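Long-range contacts in TRAP dicarboxylate ABC transporter, substrate-binding protein (Roseobacter denitrificans, PDB 4OVQ), which binds beta-D-glucuronate and probably serves as the periplasmic solute-binding component of a TRAP transport system: residues S147-E152 and A205-P210; V166-N171 and P185-F190. All blocks are in the same frame, centred on the assembly; numbering follows the deposited sequence.

Interaction 1. Residues S147-E152 and A205-P210; sequences SFYNGE and AENNWP. With BDP (beta-D-glucopyranuronic acid), chain C.
Ala205 faces the ring of Tyr149: its carbonyl carbon sits 4.0 Å above the plane over the ring centre, and its CB meets CE1 at 3.7 Å. The same two residues exchange backbone hydrogen bonds in both directions, with Tyr149 N reaching Ala205 O at 2.9 Å. Tyr149 can lie under the neighbouring strand because CG stands between its own backbone N and carbonyl carbon (chi1 47°). Next, Glu206 turns to the other side of the sheet beside Phe148, its CB 3.9 Å from Phe148 CD1, while its carboxylate reaches Arg146 in a salt bridge and also bonds His229. The pairing is an antiparallel ladder between strand 146-150 and the edge strand 204-207, part of the mixed sheet of one lobe of the solute-binding fold. Asn207 closes it through two backbone bonds with Ser147, then carries the strand's end to the sugar: OD1 accepts from O1 of glucuronate at 2.6 Å, and ND2 donates to the ring oxygen O5 at 3.0 Å. OD1 also takes Asn208 N in its carbonyl plane, on a lone pair, which helps fix the amide's rotation. Tyr149 OH, hydrogen-bonded to His217, also shares a water with Glu206 O and Asn207 ND2. Asn208 caps the following helix through Ser211 N.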
loop_
_atom_site.group_PDB
_atom_site.type_symbol
_atom_site.label_atom_id
_atom_site.label_comp_id
_atom_site.label_asym_id
_atom_site.label_seq_id
_atom_site.Cartn_x
_atom_site.Cartn_y
_atom_site.Cartn_z
ATOM N N SER A 147 5.393 -4.924 8.417
ATOM C CA SER A 147 5.761 -5.898 9.443
ATOM C C SER A 147 4.723 -5.965 10.560
ATOM O O SER A 147 3.961 -5.020 10.764
ATOM C CB SER A 147 7.096 -5.523 10.070
ATOM O OG SER A 147 8.150 -5.648 9.133
ATOM N N PHE A 148 4.729 -7.076 11.301
ATOM C CA PHE A 148 3.751 -7.314 12.338
ATOM C C PHE A 148 3.970 -6.457 13.569
ATOM O O PHE A 148 5.102 -6.194 13.986
ATOM C CB PHE A 148 3.783 -8.786 12.802
ATOM C CG PHE A 148 3.324 -9.763 11.765
ATOM C CD1 PHE A 148 2.009 -9.761 11.332
ATOM C CD2 PHE A 148 4.194 -10.715 11.242
ATOM C CE1 PHE A 148 1.583 -10.674 10.387
ATOM C CE2 PHE A 148 3.768 -11.613 10.310
ATOM C CZ PHE A 148 2.451 -11.583 9.871
ATOM N N TYR A 149 2.875 -6.069 14.202
ATOM C CA TYR A 149 2.943 -5.492 15.526
ATOM C C TYR A 149 1.776 -5.965 16.395
ATOM O O TYR A 149 0.684 -6.219 15.898
ATOM C CB TYR A 149 3.005 -3.967 15.481
ATOM C CG TYR A 149 2.019 -3.226 14.586
ATOM C CD1 TYR A 149 0.808 -2.799 15.063
ATOM C CD2 TYR A 149 2.384 -2.841 13.302
ATOM C CE1 TYR A 149 -0.058 -2.051 14.280
ATOM C CE2 TYR A 149 1.531 -2.101 12.489
ATOM C CZ TYR A 149 0.306 -1.704 12.991
ATOM O OH TYR A 149 -0.528 -0.958 12.177
ATOM N N ASN A 150 2.012 -6.080 17.700
ATOM C CA ASN A 150 0.972 -6.481 18.637
ATOM C C ASN A 150 1.379 -6.057 20.037
ATOM O O ASN A 150 2.511 -5.628 20.245
ATOM C CB ASN A 150 0.694 -7.981 18.582
ATOM C CG ASN A 150 1.773 -8.800 19.273
ATOM O OD1 ASN A 150 1.582 -9.251 20.409
ATOM N ND2 ASN A 150 2.899 -8.997 18.597
ATOM N N GLY A 151 0.457 -6.194 20.981
ATOM C CA GLY A 151 0.664 -5.681 22.322
ATOM C C GLY A 151 1.127 -6.736 23.315
ATOM O O GLY A 151 1.511 -6.398 24.429
ATOM N N GLU A 152 1.133 -7.997 22.896
ATOM C CA GLU A 152 1.361 -9.114 23.823
ATOM C C GLU A 152 2.810 -9.614 23.849
ATOM O O GLU A 152 3.414 -9.761 24.918
ATOM C CB GLU A 152 0.425 -10.273 23.459
ATOM C CG GLU A 152 0.768 -11.641 24.072
ATOM C CD GLU A 152 -0.023 -12.779 23.403
ATOM O OE1 GLU A 152 -0.797 -12.498 22.462
ATOM O OE2 GLU A 152 0.132 -13.953 23.803
ATOM N N ALA A 205 -1.691 -6.152 14.192
ATOM C CA ALA A 205 -1.878 -5.755 12.819
ATOM C C ALA A 205 -0.505 -5.746 12.153
ATOM O O ALA A 205 0.437 -6.333 12.664
ATOM C CB ALA A 205 -2.539 -4.394 12.782
ATOM N N GLU A 206 -0.388 -5.135 10.977
ATOM C CA GLU A 206 0.890 -5.091 10.283
ATOM C C GLU A 206 0.945 -3.873 9.368
ATOM O O GLU A 206 -0.066 -3.491 8.758
ATOM C CB GLU A 206 1.143 -6.398 9.526
ATOM C CG GLU A 206 -0.022 -6.964 8.720
ATOM C CD GLU A 206 -0.206 -6.300 7.347
ATOM O OE1 GLU A 206 -1.338 -5.810 7.070
ATOM O OE2 GLU A 206 0.757 -6.280 6.537
ATOM N N ASN A 207 2.119 -3.241 9.295
ATOM C CA ASN A 207 2.256 -2.052 8.492
ATOM C C ASN A 207 3.681 -1.558 8.470
ATOM O O ASN A 207 4.540 -2.123 9.113
ATOM C CB ASN A 207 1.322 -0.941 8.971
ATOM C CG ASN A 207 0.683 -0.216 7.812
ATOM O OD1 ASN A 207 1.401 0.268 6.936
ATOM N ND2 ASN A 207 -0.648 -0.178 7.759
ATOM N N ASN A 208 3.925 -0.512 7.691
ATOM C CA ASN A 208 5.252 0.110 7.660
ATOM C C ASN A 208 5.470 1.001 8.902
ATOM O O ASN A 208 4.551 1.265 9.676
ATOM C CB ASN A 208 5.397 0.909 6.372
ATOM C CG ASN A 208 4.255 1.891 6.151
ATOM O OD1 ASN A 208 3.863 2.633 7.037
ATOM N ND2 ASN A 208 3.700 1.892 4.925
ATOM N N TRP A 209 6.705 1.472 9.103
ATOM C CA TRP A 209 6.987 2.310 10.270
ATOM C C TRP A 209 6.158 3.578 10.346
ATOM O O TRP A 209 5.627 3.912 11.400
ATOM C CB TRP A 209 8.464 2.710 10.368
ATOM C CG TRP A 209 9.391 1.616 10.726
ATOM C CD1 TRP A 209 10.237 0.971 9.886
ATOM C CD2 TRP A 209 9.603 1.049 12.029
ATOM N NE1 TRP A 209 10.967 0.030 10.571
ATOM C CE2 TRP A 209 10.601 0.061 11.893
ATOM C CE3 TRP A 209 9.041 1.272 13.291
ATOM C CZ2 TRP A 209 11.059 -0.702 12.981
ATOM C CZ3 TRP A 209 9.493 0.506 14.369
ATOM C CH2 TRP A 209 10.498 -0.464 14.198
ATOM N N PRO A 210 6.043 4.330 9.238
ATOM C CA PRO A 210 5.295 5.586 9.332
ATOM C C PRO A 210 3.797 5.454 9.684
ATOM O O PRO A 210 3.230 6.311 10.363
ATOM C CB PRO A 210 5.512 6.222 7.952
ATOM C CG PRO A 210 6.807 5.632 7.476
ATOM C CD PRO A 210 6.746 4.209 7.955
HETATM C C1 BDP C . -0.765 1.876 4.685
HETATM C C2 BDP C . -1.187 2.384 3.331
HETATM C C3 BDP C . -2.577 2.832 3.452
HETATM C C4 BDP C . -3.449 1.703 3.888
HETATM C C5 BDP C . -2.961 1.139 5.202
HETATM C C6 BDP C . -3.785 -0.065 5.686
HETATM O O2 BDP C . -0.326 3.542 3.060
HETATM O O3 BDP C . -2.990 3.163 2.074
HETATM O O4 BDP C . -4.856 2.173 4.023
HETATM O O5 BDP C . -1.598 0.748 5.117
HETATM O O6A BDP C . -5.031 -0.086 5.460
HETATM O O1 BDP C . 0.547 1.392 4.703
HETATM O O6B BDP C . -3.149 -0.867 6.413
HETATM O O HOH W 1 -2.082 -1.681 9.999
#

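Interaction 2. Residues V166-N171 and P185-F190; sequences VRVMNN and PSPMAF. With BDP (beta-D-glucopyranuronic acid), chain C.
Arg167 and Ser186 are paired at the middle of two parallel strands, 165-168 and 184-187, which helix 172-180 connects in a beta-alpha-beta unit. Backbone bonds run from Ser186 N to Val166 O, from Val168 N to Ser186 O and from Met188 N to Val168 O, the last at 3.1 Å. On the face opposite Arg167, Val168 CG2 packs loosely against Pro185 and Pro187.

The arginine leaves its strand with CB 3.7 Å from Ser186 O. Its CG, anti to the backbone N (chi1 179°), touches Met188 CB at 3.7 Å, and the bend at the next torsion (chi2 -89°) carries CD past the Met188 carbonyl. NE and NH2 then grip that one oxygen side-on, each at 2.9 Å from Met188 O and nearly in the guanidinium plane. The pair of hydrogen bonds to one backbone oxygen fixes the plane's rotation, while Met169 N lies over one guanidinium face. The tip meets the ligand carboxylate in a two-pronged bond: NH2 donates to O6A of glucuronate with an angle of 174° at the hydrogen, and NH1 to O6B. Selenomethionine Met169 and Phe190 also border the carboxylate. Phe190 lies beneath the sugar, with C5 of glucuronate 3.6 Å above the ring plane over its centre, and its CD1 approaches C6 of the ligand to 3.3 Å.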
loop_
_atom_site.group_PDB
_atom_site.type_symbol
_atom_site.label_atom_id
_atom_site.label_comp_id
_atom_site.label_asym_id
_atom_site.label_seq_id
_atom_site.Cartn_x
_atom_site.Cartn_y
_atom_site.Cartn_z
ATOM N N VAL A 166 -5.225 -11.053 13.933
ATOM C CA VAL A 166 -4.439 -10.021 13.243
ATOM C C VAL A 166 -5.281 -9.314 12.179
ATOM O O VAL A 166 -5.856 -9.927 11.293
ATOM C CB VAL A 166 -3.179 -10.603 12.580
ATOM C CG1 VAL A 166 -2.327 -9.462 12.014
ATOM C CG2 VAL A 166 -2.386 -11.501 13.571
ATOM N N ARG A 167 -5.384 -7.996 12.310
ATOM C CA ARG A 167 -6.068 -7.195 11.317
ATOM C C ARG A 167 -5.232 -7.137 10.052
ATOM O O ARG A 167 -4.000 -6.984 10.094
ATOM C CB ARG A 167 -6.300 -5.777 11.828
ATOM C CG ARG A 167 -7.021 -4.833 10.816
ATOM C CD ARG A 167 -6.027 -4.125 9.911
ATOM N NE ARG A 167 -6.651 -3.286 8.893
ATOM C CZ ARG A 167 -5.963 -2.531 8.049
ATOM N NH1 ARG A 167 -4.641 -2.510 8.135
ATOM N NH2 ARG A 167 -6.606 -1.794 7.147
ATOM N N VAL A 168 -5.954 -7.239 8.943
ATOM C CA VAL A 168 -5.380 -7.052 7.619
ATOM C C VAL A 168 -6.259 -6.176 6.766
ATOM O O VAL A 168 -7.412 -5.904 7.105
ATOM C CB VAL A 168 -5.181 -8.403 6.869
ATOM C CG1 VAL A 168 -4.073 -9.214 7.534
ATOM C CG2 VAL A 168 -6.465 -9.214 6.842
HETATM N N MSE A 169 -5.703 -5.704 5.651
HETATM C CA MSE A 169 -6.509 -5.005 4.646
HETATM C C MSE A 169 -7.475 -5.939 3.963
HETATM O O MSE A 169 -7.358 -7.149 4.108
HETATM C CB MSE A 169 -5.604 -4.367 3.604
HETATM C CG MSE A 169 -4.702 -3.240 4.154
HETATM SE SE MSE A 169 -3.687 -2.251 2.837
HETATM C CE MSE A 169 -2.323 -3.611 2.409
ATOM N N ASN A 170 -8.417 -5.339 3.224
ATOM C CA ASN A 170 -9.466 -6.085 2.541
ATOM C C ASN A 170 -9.012 -6.768 1.229
ATOM O O ASN A 170 -9.259 -6.267 0.145
ATOM C CB ASN A 170 -10.627 -5.126 2.284
ATOM C CG ASN A 170 -11.213 -4.571 3.567
ATOM O OD1 ASN A 170 -11.994 -5.238 4.251
ATOM N ND2 ASN A 170 -10.839 -3.353 3.912
ATOM N N ASN A 171 -8.338 -7.902 1.374
ATOM C CA ASN A 171 -7.837 -8.695 0.253
ATOM C C ASN A 171 -7.641 -10.116 0.748
ATOM O O ASN A 171 -6.943 -10.347 1.739
ATOM C CB ASN A 171 -6.530 -8.069 -0.305
ATOM C CG ASN A 171 -5.997 -8.791 -1.558
ATOM O OD1 ASN A 171 -6.250 -9.984 -1.763
ATOM N ND2 ASN A 171 -5.268 -8.063 -2.394
ATOM N N PRO A 185 -7.356 -14.061 10.889
ATOM C CA PRO A 185 -7.371 -12.756 10.216
ATOM C C PRO A 185 -8.652 -11.986 10.442
ATOM O O PRO A 185 -9.736 -12.586 10.562
ATOM C CB PRO A 185 -7.238 -13.134 8.744
ATOM C CG PRO A 185 -7.791 -14.507 8.652
ATOM C CD PRO A 185 -7.373 -15.187 9.932
ATOM N N SER A 186 -8.516 -10.667 10.455
ATOM C CA SER A 186 -9.649 -9.791 10.604
ATOM C C SER A 186 -9.528 -8.648 9.622
ATOM O O SER A 186 -8.837 -7.661 9.876
ATOM C CB SER A 186 -9.701 -9.268 12.016
ATOM O OG SER A 186 -10.869 -8.527 12.172
ATOM N N PRO A 187 -10.168 -8.781 8.467
ATOM C CA PRO A 187 -10.125 -7.652 7.543
ATOM C C PRO A 187 -10.932 -6.492 8.091
ATOM O O PRO A 187 -12.075 -6.662 8.532
ATOM C CB PRO A 187 -10.789 -8.179 6.273
ATOM C CG PRO A 187 -10.834 -9.680 6.443
ATOM C CD PRO A 187 -10.886 -9.936 7.907
HETATM N N MSE A 188 -10.352 -5.299 8.034
HETATM C CA MSE A 188 -10.975 -4.165 8.678
HETATM C C MSE A 188 -10.419 -2.888 8.085
HETATM O O MSE A 188 -9.239 -2.800 7.735
HETATM C CB MSE A 188 -10.627 -4.238 10.178
HETATM C CG MSE A 188 -11.184 -3.173 11.006
HETATM SE SE MSE A 188 -10.547 -3.277 12.868
HETATM C CE MSE A 188 -10.850 -5.003 13.239
ATOM N N ALA A 189 -11.269 -1.872 8.014
ATOM C CA ALA A 189 -10.874 -0.552 7.579
ATOM C C ALA A 189 -9.744 -0.006 8.450
ATOM O O ALA A 189 -9.787 -0.127 9.657
ATOM C CB ALA A 189 -12.079 0.367 7.635
ATOM N N PHE A 190 -8.779 0.643 7.823
ATOM C CA PHE A 190 -7.622 1.199 8.490
ATOM C C PHE A 190 -8.018 2.107 9.640
ATOM O O PHE A 190 -7.377 2.090 10.680
ATOM C CB PHE A 190 -6.813 1.968 7.444
ATOM C CG PHE A 190 -5.423 2.355 7.857
ATOM C CD1 PHE A 190 -4.583 1.479 8.511
ATOM C CD2 PHE A 190 -4.952 3.634 7.544
ATOM C CE1 PHE A 190 -3.254 1.881 8.817
ATOM C CE2 PHE A 190 -3.648 4.015 7.871
ATOM C CZ PHE A 190 -2.840 3.144 8.507
HETATM C C1 BDP C . -0.765 1.876 4.685
HETATM C C2 BDP C . -1.187 2.384 3.331
HETATM C C3 BDP C . -2.577 2.832 3.452
HETATM C C4 BDP C . -3.449 1.703 3.888
HETATM C C5 BDP C . -2.961 1.139 5.202
HETATM C C6 BDP C . -3.785 -0.065 5.686
HETATM O O2 BDP C . -0.326 3.542 3.060
HETATM O O3 BDP C . -2.990 3.163 2.074
HETATM O O4 BDP C . -4.856 2.173 4.023
HETATM O O5 BDP C . -1.598 0.748 5.117
HETATM O O6A BDP C . -5.031 -0.086 5.460
HETATM O O1 BDP C . 0.547 1.392 4.703
HETATM O O6B BDP C . -3.149 -0.867 6.413
#

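Both segments of interaction 2 fall between the two segments of interaction 1 in sequence, and the centres of the two contacts lie 13 Å apart. They meet directly through packing: Ala205 CA is 3.8 Å from Val166 CG1, and Asn207 ND2 lies 3.5 Å from Phe190 CE1 next to the sugar. Interaction 1 hydrogen-bonds O1 and O5 of glucuronate, while Arg167 of interaction 2 bonds the carboxylate. The two overlap, since Asn207 ND2 comes within 2.9 Å of O6B and Phe190 packs on the sugar ring. Arg146, just before Ser147 in sequence, links them: it forms a salt bridge with Glu206, touches Arg167 and Met169, and bonds the ligand. Gln70, His32 and Glu234 supply further hydrogen bonds to the sugar.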